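Local coordinates for FeeM (PDB 2G0B), which catalyses the synthesis of N-acyl amino acids, joining a fatty acyl chain from an acyl carrier protein to the amino group of tyrosine, at the N-dodecanoyl-L-tyrosine site. Coordinates in Å, arbitrary orientation; residue numbers count along the deposited sequence, not the author numbering.

The N-dodecanoyl-L-tyrosine site. Residues 29, 34, 40, 64, 97-100, 124, 128, 141-144, 151, 156, 165, 168, 170-172, 177. With NLT (N-dodecanoyl-L-tyrosine), chain B.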
# COMPACT_ATOMS: atom_id res chain seq x y z
N TYR A 29 4.49 13.00 -0.18
CA TYR A 29 5.55 12.68 -1.14
C TYR A 29 6.44 13.89 -1.43
O TYR A 29 7.64 13.75 -1.62
CB TYR A 29 4.97 12.11 -2.44
CG TYR A 29 4.50 10.66 -2.33
CD1 TYR A 29 4.09 10.13 -1.11
CD2 TYR A 29 4.48 9.82 -3.45
CE1 TYR A 29 3.66 8.83 -0.99
CE2 TYR A 29 4.04 8.49 -3.34
CZ TYR A 29 3.64 8.00 -2.10
OH TYR A 29 3.20 6.69 -1.93
N TYR A 34 9.73 12.84 -2.87
CA TYR A 34 9.31 11.93 -3.93
C TYR A 34 8.59 12.73 -5.01
O TYR A 34 7.90 13.70 -4.71
CB TYR A 34 8.36 10.88 -3.39
CG TYR A 34 8.89 10.01 -2.26
CD1 TYR A 34 8.01 9.35 -1.41
CD2 TYR A 34 10.27 9.83 -2.05
CE1 TYR A 34 8.46 8.56 -0.38
CE2 TYR A 34 10.73 9.03 -1.02
CZ TYR A 34 9.81 8.40 -0.18
OH TYR A 34 10.22 7.61 0.86
N PHE A 40 -0.22 7.21 -11.27
CA PHE A 40 -0.80 6.62 -10.07
C PHE A 40 -2.27 6.99 -9.93
O PHE A 40 -3.09 6.16 -9.56
CB PHE A 40 -0.03 7.07 -8.83
CG PHE A 40 1.16 6.22 -8.51
CD1 PHE A 40 2.43 6.76 -8.49
CD2 PHE A 40 1.00 4.87 -8.18
CE1 PHE A 40 3.54 5.98 -8.17
CE2 PHE A 40 2.11 4.08 -7.88
CZ PHE A 40 3.38 4.64 -7.87
N ILE A 64 -4.66 4.36 1.80
CA ILE A 64 -3.95 3.26 1.14
C ILE A 64 -4.82 2.70 0.03
O ILE A 64 -6.03 2.63 0.16
CB ILE A 64 -3.52 2.14 2.18
CG1 ILE A 64 -2.41 1.26 1.60
CG2 ILE A 64 -4.71 1.29 2.62
CD1 ILE A 64 -1.59 0.54 2.65
N VAL A 97 -0.16 -3.20 -3.53
CA VAL A 97 -0.61 -2.21 -2.56
C VAL A 97 0.17 -0.93 -2.78
O VAL A 97 1.41 -0.93 -2.75
CB VAL A 97 -0.44 -2.70 -1.11
CG1 VAL A 97 -1.17 -1.80 -0.18
CG2 VAL A 97 -0.96 -4.11 -0.97
N VAL A 98 -0.55 0.16 -2.95
CA VAL A 98 0.02 1.36 -3.53
C VAL A 98 -0.56 2.65 -2.87
O VAL A 98 -1.60 2.61 -2.21
CB VAL A 98 -0.23 1.30 -5.06
CG1 VAL A 98 -1.22 2.35 -5.53
CG2 VAL A 98 1.05 1.35 -5.81
N GLN A 99 0.17 3.78 -3.02
CA GLN A 99 -0.26 5.11 -2.54
C GLN A 99 -0.61 5.16 -1.04
O GLN A 99 -1.61 5.77 -0.64
CB GLN A 99 -1.42 5.69 -3.39
CG GLN A 99 -1.10 5.88 -4.87
CD GLN A 99 -0.45 7.22 -5.20
OE1 GLN A 99 0.79 7.33 -5.26
NE2 GLN A 99 -1.27 8.23 -5.46
N PHE A 100 0.21 4.50 -0.24
CA PHE A 100 0.09 4.54 1.20
C PHE A 100 0.70 5.84 1.71
O PHE A 100 1.87 6.14 1.44
CB PHE A 100 0.79 3.33 1.82
CG PHE A 100 0.91 3.39 3.32
CD1 PHE A 100 -0.19 3.69 4.11
CD2 PHE A 100 2.11 3.12 3.93
CE1 PHE A 100 -0.07 3.74 5.47
CE2 PHE A 100 2.24 3.18 5.30
CZ PHE A 100 1.14 3.48 6.07
N PHE A 124 -4.23 -1.56 7.15
CA PHE A 124 -3.62 -2.82 6.72
C PHE A 124 -4.59 -3.99 6.85
O PHE A 124 -4.64 -4.85 5.96
CB PHE A 124 -2.35 -3.13 7.52
CG PHE A 124 -1.20 -2.20 7.23
CD1 PHE A 124 -0.14 -2.11 8.13
CD2 PHE A 124 -1.16 -1.43 6.08
CE1 PHE A 124 0.93 -1.26 7.88
CE2 PHE A 124 -0.09 -0.58 5.83
CZ PHE A 124 0.96 -0.50 6.73
N LEU A 128 -5.61 -6.60 3.99
CA LEU A 128 -5.54 -8.04 4.21
C LEU A 128 -6.90 -8.74 4.02
O LEU A 128 -6.97 -9.74 3.31
CB LEU A 128 -4.96 -8.36 5.59
CG LEU A 128 -4.80 -9.84 5.95
CD1 LEU A 128 -3.70 -10.50 5.14
CD2 LEU A 128 -4.55 -10.01 7.42
N ILE A 141 4.53 -5.19 -3.01
CA ILE A 141 4.81 -3.81 -2.57
C ILE A 141 6.16 -3.33 -3.06
O ILE A 141 7.14 -4.08 -3.06
CB ILE A 141 4.75 -3.65 -0.99
CG1 ILE A 141 5.57 -4.72 -0.27
CG2 ILE A 141 3.30 -3.63 -0.49
CD1 ILE A 141 5.82 -4.43 1.17
N SER A 142 6.22 -2.08 -3.49
CA SER A 142 7.50 -1.46 -3.77
C SER A 142 7.66 -0.31 -2.81
O SER A 142 6.87 0.63 -2.81
CB SER A 142 7.59 -1.00 -5.22
OG SER A 142 6.53 -0.12 -5.53
N ILE A 143 8.66 -0.42 -1.96
CA ILE A 143 8.79 0.43 -0.78
C ILE A 143 10.14 1.13 -0.71
O ILE A 143 11.15 0.62 -1.22
CB ILE A 143 8.61 -0.43 0.49
CG1 ILE A 143 9.31 -1.78 0.34
CG2 ILE A 143 7.16 -0.66 0.76
CD1 ILE A 143 10.18 -2.12 1.48
N ASN A 144 10.16 2.29 -0.07
CA ASN A 144 11.41 2.96 0.22
C ASN A 144 12.24 2.09 1.17
O ASN A 144 11.70 1.57 2.15
CB ASN A 144 11.14 4.30 0.86
CG ASN A 144 12.34 5.17 0.90
OD1 ASN A 144 13.19 5.03 1.78
ND2 ASN A 144 12.47 6.05 -0.08
N TYR A 151 8.48 -4.24 6.90
CA TYR A 151 7.64 -5.10 6.08
C TYR A 151 8.13 -6.55 6.04
O TYR A 151 7.35 -7.46 5.81
CB TYR A 151 7.48 -4.52 4.69
CG TYR A 151 6.67 -3.25 4.69
CD1 TYR A 151 7.25 -2.04 4.31
CD2 TYR A 151 5.35 -3.25 5.12
CE1 TYR A 151 6.52 -0.87 4.34
CE2 TYR A 151 4.61 -2.09 5.16
CZ TYR A 151 5.20 -0.89 4.76
OH TYR A 151 4.48 0.29 4.78
N PHE A 156 6.59 -10.07 4.46
CA PHE A 156 6.90 -9.84 3.04
C PHE A 156 8.32 -10.28 2.71
O PHE A 156 9.28 -9.85 3.34
CB PHE A 156 6.73 -8.38 2.70
CG PHE A 156 5.31 -7.94 2.58
CD1 PHE A 156 4.62 -7.48 3.70
CD2 PHE A 156 4.68 -7.93 1.35
CE1 PHE A 156 3.32 -7.04 3.59
CE2 PHE A 156 3.38 -7.48 1.23
CZ PHE A 156 2.70 -7.04 2.35
N TYR A 165 13.37 3.76 -8.79
CA TYR A 165 12.00 3.82 -9.26
C TYR A 165 11.79 5.18 -9.91
O TYR A 165 11.63 6.18 -9.22
CB TYR A 165 11.03 3.62 -8.08
CG TYR A 165 9.60 3.23 -8.44
CD1 TYR A 165 9.22 2.98 -9.76
CD2 TYR A 165 8.63 3.10 -7.43
CE1 TYR A 165 7.90 2.62 -10.07
CE2 TYR A 165 7.32 2.74 -7.74
CZ TYR A 165 6.96 2.51 -9.05
OH TYR A 165 5.67 2.15 -9.34
N VAL A 168 8.78 7.60 -9.11
CA VAL A 168 8.85 8.33 -7.86
C VAL A 168 10.16 9.14 -7.70
O VAL A 168 10.23 10.03 -6.85
CB VAL A 168 8.67 7.36 -6.67
CG1 VAL A 168 8.51 8.10 -5.43
CG2 VAL A 168 7.45 6.50 -6.89
N ALA A 170 13.02 7.88 -6.60
CA ALA A 170 13.50 7.46 -5.30
C ALA A 170 13.87 5.97 -5.39
O ALA A 170 13.39 5.27 -6.29
CB ALA A 170 12.43 7.70 -4.26
N PRO A 171 14.74 5.48 -4.49
CA PRO A 171 15.10 4.05 -4.47
C PRO A 171 13.93 3.19 -4.04
O PRO A 171 13.05 3.67 -3.31
CB PRO A 171 16.19 3.99 -3.40
CG PRO A 171 16.65 5.38 -3.23
CD PRO A 171 15.48 6.25 -3.48
N ALA A 172 13.91 1.93 -4.47
CA ALA A 172 12.84 0.98 -4.09
C ALA A 172 13.31 -0.47 -4.12
O ALA A 172 14.13 -0.85 -4.96
CB ALA A 172 11.63 1.16 -5.01
N LEU A 177 4.00 -11.01 -0.52
CA LEU A 177 3.52 -11.93 0.51
C LEU A 177 2.48 -12.91 -0.04
O LEU A 177 1.53 -12.51 -0.72
CB LEU A 177 2.95 -11.15 1.70
CG LEU A 177 2.00 -11.88 2.67
CD1 LEU A 177 2.77 -12.79 3.61
CD2 LEU A 177 1.17 -10.89 3.44
N NLT B . 4.95 2.67 -2.15
C1 NLT B . 4.14 2.52 -1.09
OL NLT B . 3.28 3.34 -0.77
C2 NLT B . 4.36 1.26 -0.26
C3 NLT B . 3.04 0.58 0.13
C4 NLT B . 3.22 -0.32 1.37
C5 NLT B . 1.90 -0.98 1.78
C6 NLT B . 2.09 -2.13 2.76
C7 NLT B . 0.83 -3.00 2.87
C8 NLT B . 0.84 -3.83 4.15
C9 NLT B . -0.37 -4.76 4.27
C10 NLT B . 0.09 -6.09 4.85
C11 NLT B . -0.99 -7.17 4.91
C12 NLT B . -0.51 -8.34 5.77
CA NLT B . 4.98 3.85 -3.01
CB NLT B . 6.05 3.69 -4.09
CG NLT B . 7.40 4.17 -3.61
CD2 NLT B . 7.58 5.48 -3.20
CE2 NLT B . 8.82 5.92 -2.76
CZ NLT B . 9.89 5.04 -2.75
CE1 NLT B . 9.71 3.72 -3.14
CD1 NLT B . 8.47 3.28 -3.58
OH NLT B . 11.07 5.46 -2.33
C NLT B . 3.68 4.09 -3.72
O NLT B . 3.04 3.09 -4.11
O2 NLT B . 3.29 5.27 -3.91
O HOH W 1 4.16 5.55 0.42
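N-dodecanoyl-L-tyrosine, the product, lies extended in a deep, nearly closed pocket that hides 648 of its 684 Å², so little of it stays open. Its amide is wedged between strands 94-102 and 138-143, which form opposing walls. On one wall NLT N donates almost straight to Ser142 O, 2.9 Å away and nearly along the carbonyl axis. On the other, Gln99 N binds the carboxylate NLT O at 3.1 Å, while the bond from Phe100 N to the acyl oxygen OL is weak. Carboxylate O2 sits at the ring edge of Tyr29, in its plane, and takes the Tyr29 hydroxyl; a water joins that hydroxyl to OL and Phe100 O. Tyr34 closes one side of the tyrosine pocket, the CE2 edge of the product ring meeting its face near the rim, planes 68° apart. Val168 presses its methyls on the product ring, Tyr165 meets CD1 edge-on, and the Ala172 methyl lies by CE1. Val97 CG1 and Ile141 CG2 form a floor under C5; Tyr151 CE2 covers NLT C6 from the other side at 3.5 Å. C8 lies over the Phe124 face; across the chain, Phe156 turns its edge to C10, its ring clamped between Leu177 CB and Ile141 CD1. Leu128 CD1 and Leu177 CD2 close around terminal C12. At the opposite end the product's own phenol oxygen, NLT OH, donates to Pro171 O at 2.8 Å. Asn144, CG anti to the backbone N (chi1 -167°), brings ND2 to 2.7 Å from NLT OH, which lies 21° out of the Asn144 side-chain amide plane.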